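Local coordinates for malonate decarboxylase acyl carrier protein (Pseudomonas fluorescens, PDB 5VIT) that probably serves as the acyl carrier subunit of malonate decarboxylase, holding acetyl and malonyl thioesters on a CoA-derived prosthetic group during turnover, at residues G38-Q43 with P69-D74. Sequence-based numbering, arbitrary orientation.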
loop_
_atom_site.group_PDB
_atom_site.type_symbol
_atom_site.label_atom_id
_atom_site.label_comp_id
_atom_site.label_asym_id
_atom_site.label_seq_id
_atom_site.Cartn_x
_atom_site.Cartn_y
_atom_site.Cartn_z
ATOM N N GLY B 38 -28.531 3.434 -13.155
ATOM C CA GLY B 38 -28.427 2.096 -12.608
ATOM C C GLY B 38 -27.519 1.139 -13.375
ATOM O O GLY B 38 -27.255 0.025 -12.907
ATOM N N LYS B 39 -27.029 1.564 -14.539
ATOM C CA LYS B 39 -26.317 0.656 -15.433
ATOM C C LYS B 39 -25.037 1.244 -16.063
ATOM O O LYS B 39 -25.004 2.386 -16.517
ATOM C CB LYS B 39 -27.266 0.198 -16.535
ATOM C CG LYS B 39 -26.841 -1.069 -17.217
ATOM C CD LYS B 39 -27.734 -1.374 -18.412
ATOM C CE LYS B 39 -29.170 -1.596 -17.996
ATOM N NZ LYS B 39 -29.976 -2.043 -19.163
ATOM N N LEU B 40 -23.981 0.446 -16.075
ATOM C CA LEU B 40 -22.742 0.810 -16.744
ATOM C C LEU B 40 -22.474 -0.211 -17.826
ATOM O O LEU B 40 -22.243 -1.387 -17.518
ATOM C CB LEU B 40 -21.580 0.849 -15.763
ATOM C CG LEU B 40 -20.191 1.088 -16.355
ATOM C CD1 LEU B 40 -19.975 2.557 -16.676
ATOM C CD2 LEU B 40 -19.142 0.606 -15.383
ATOM N N SER B 41 -22.523 0.229 -19.082
ATOM C CA SER B 41 -22.321 -0.668 -20.224
ATOM C C SER B 41 -20.945 -0.465 -20.827
ATOM O O SER B 41 -20.590 0.645 -21.190
ATOM C CB SER B 41 -23.393 -0.441 -21.300
ATOM O OG SER B 41 -24.660 -0.899 -20.866
ATOM N N ILE B 42 -20.183 -1.545 -20.947
ATOM C CA ILE B 42 -18.823 -1.462 -21.463
ATOM C C ILE B 42 -18.646 -2.381 -22.657
ATOM O O ILE B 42 -18.958 -3.577 -22.599
ATOM C CB ILE B 42 -17.776 -1.833 -20.396
ATOM C CG1 ILE B 42 -17.899 -0.918 -19.170
ATOM C CG2 ILE B 42 -16.374 -1.781 -20.997
ATOM C CD1 ILE B 42 -17.117 -1.397 -17.951
ATOM N N GLN B 43 -18.160 -1.798 -23.745
ATOM C CA GLN B 43 -17.793 -2.541 -24.936
ATOM C C GLN B 43 -16.274 -2.526 -25.069
ATOM O O GLN B 43 -15.661 -1.461 -24.987
ATOM C CB GLN B 43 -18.442 -1.918 -26.163
ATOM C CG GLN B 43 -18.300 -2.721 -27.413
ATOM C CD GLN B 43 -19.498 -3.601 -27.646
ATOM O OE1 GLN B 43 -20.316 -3.829 -26.737
ATOM N NE2 GLN B 43 -19.639 -4.077 -28.880
ATOM N N PRO B 69 -20.477 6.175 -11.829
ATOM C CA PRO B 69 -21.585 6.812 -12.537
ATOM C C PRO B 69 -22.067 5.915 -13.671
ATOM O O PRO B 69 -21.287 5.109 -14.188
ATOM C CB PRO B 69 -20.963 8.108 -13.063
ATOM C CG PRO B 69 -19.494 7.817 -13.135
ATOM C CD PRO B 69 -19.230 6.952 -11.946
ATOM N N ALA B 70 -23.339 6.022 -14.027
ATOM C CA ALA B 70 -23.865 5.274 -15.155
ATOM C C ALA B 70 -23.284 5.875 -16.429
ATOM O O ALA B 70 -23.526 7.036 -16.753
ATOM C CB ALA B 70 -25.396 5.301 -15.173
ATOM N N LEU B 71 -22.490 5.081 -17.133
ATOM C CA LEU B 71 -21.784 5.561 -18.308
ATOM C C LEU B 71 -21.895 4.566 -19.437
ATOM O O LEU B 71 -22.244 3.401 -19.230
ATOM C CB LEU B 71 -20.308 5.815 -17.994
ATOM C CG LEU B 71 -19.931 6.902 -16.990
ATOM C CD1 LEU B 71 -18.444 6.885 -16.759
ATOM C CD2 LEU B 71 -20.364 8.265 -17.490
ATOM N N LEU B 72 -21.607 5.055 -20.637
ATOM C CA LEU B 72 -21.391 4.219 -21.807
ATOM C C LEU B 72 -19.901 4.258 -22.067
ATOM O O LEU B 72 -19.333 5.330 -22.278
ATOM C CB LEU B 72 -22.170 4.730 -23.019
ATOM C CG LEU B 72 -23.586 4.220 -23.292
ATOM C CD1 LEU B 72 -24.338 3.961 -22.019
ATOM C CD2 LEU B 72 -24.355 5.199 -24.158
ATOM N N ILE B 73 -19.253 3.101 -22.008
ATOM C CA ILE B 73 -17.808 3.082 -22.155
ATOM C C ILE B 73 -17.455 2.227 -23.336
ATOM O O ILE B 73 -17.872 1.069 -23.438
ATOM C CB ILE B 73 -17.093 2.559 -20.891
ATOM C CG1 ILE B 73 -17.248 3.557 -19.741
ATOM C CG2 ILE B 73 -15.605 2.335 -21.169
ATOM C CD1 ILE B 73 -16.465 3.178 -18.494
ATOM N N ASP B 74 -16.706 2.826 -24.249
ATOM C CA ASP B 74 -16.221 2.117 -25.418
ATOM C C ASP B 74 -14.689 2.066 -25.377
ATOM O O ASP B 74 -14.011 3.097 -25.276
ATOM C CB ASP B 74 -16.725 2.793 -26.688
ATOM C CG ASP B 74 -16.860 1.831 -27.846
ATOM O OD1 ASP B 74 -16.278 0.719 -27.784
ATOM O OD2 ASP B 74 -17.535 2.202 -28.831
#
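The carbonyl oxygen of Ile-73 accepts a hydrogen bond from Gln-43 N (2.9 Å, N-H...O angle 171°) and is also approached by Ile-42 CA in a CA-H...O contact at 3.3 Å. Strands 39-46 and 71-78 are the parallel pair of a beta-alpha-beta unit, linked through helix 52-62 within a mixed sheet, and their short segments run within 9° of parallel. As in any parallel ladder, every second residue directs its N-H and C=O to the same neighbour, as Ser-41 and Ile-73 do: Ile-73 N gives to Ser-41 O at 2.9 Å, whereas Ser-41 N reaches Leu-71 O over a longer 3.2 Å.

Leu-40, Ile-42, Leu-71 and Ile-73 share one apolar face, with Phe-93 of helix 82-96 against Leu-71 and Ile-73 and Phe-63 against Leu-40 and Ile-42. The Ile-42 and Ile-73 side chains rise together, Ile-42 CG1 4.0 Å from Ile-73 CB. On the other face, Gln-43 runs alongside Asp-74, but its OE1 is hydrogen-bonded to Ser-5 OG of strand 2-9. A chi1 of 174° sets Leu-40 CG anti to the backbone N, and chi2 then turns CD1 to 3.5 Å from Leu-71 CB and 4.0 Å from Ile-73 CD1.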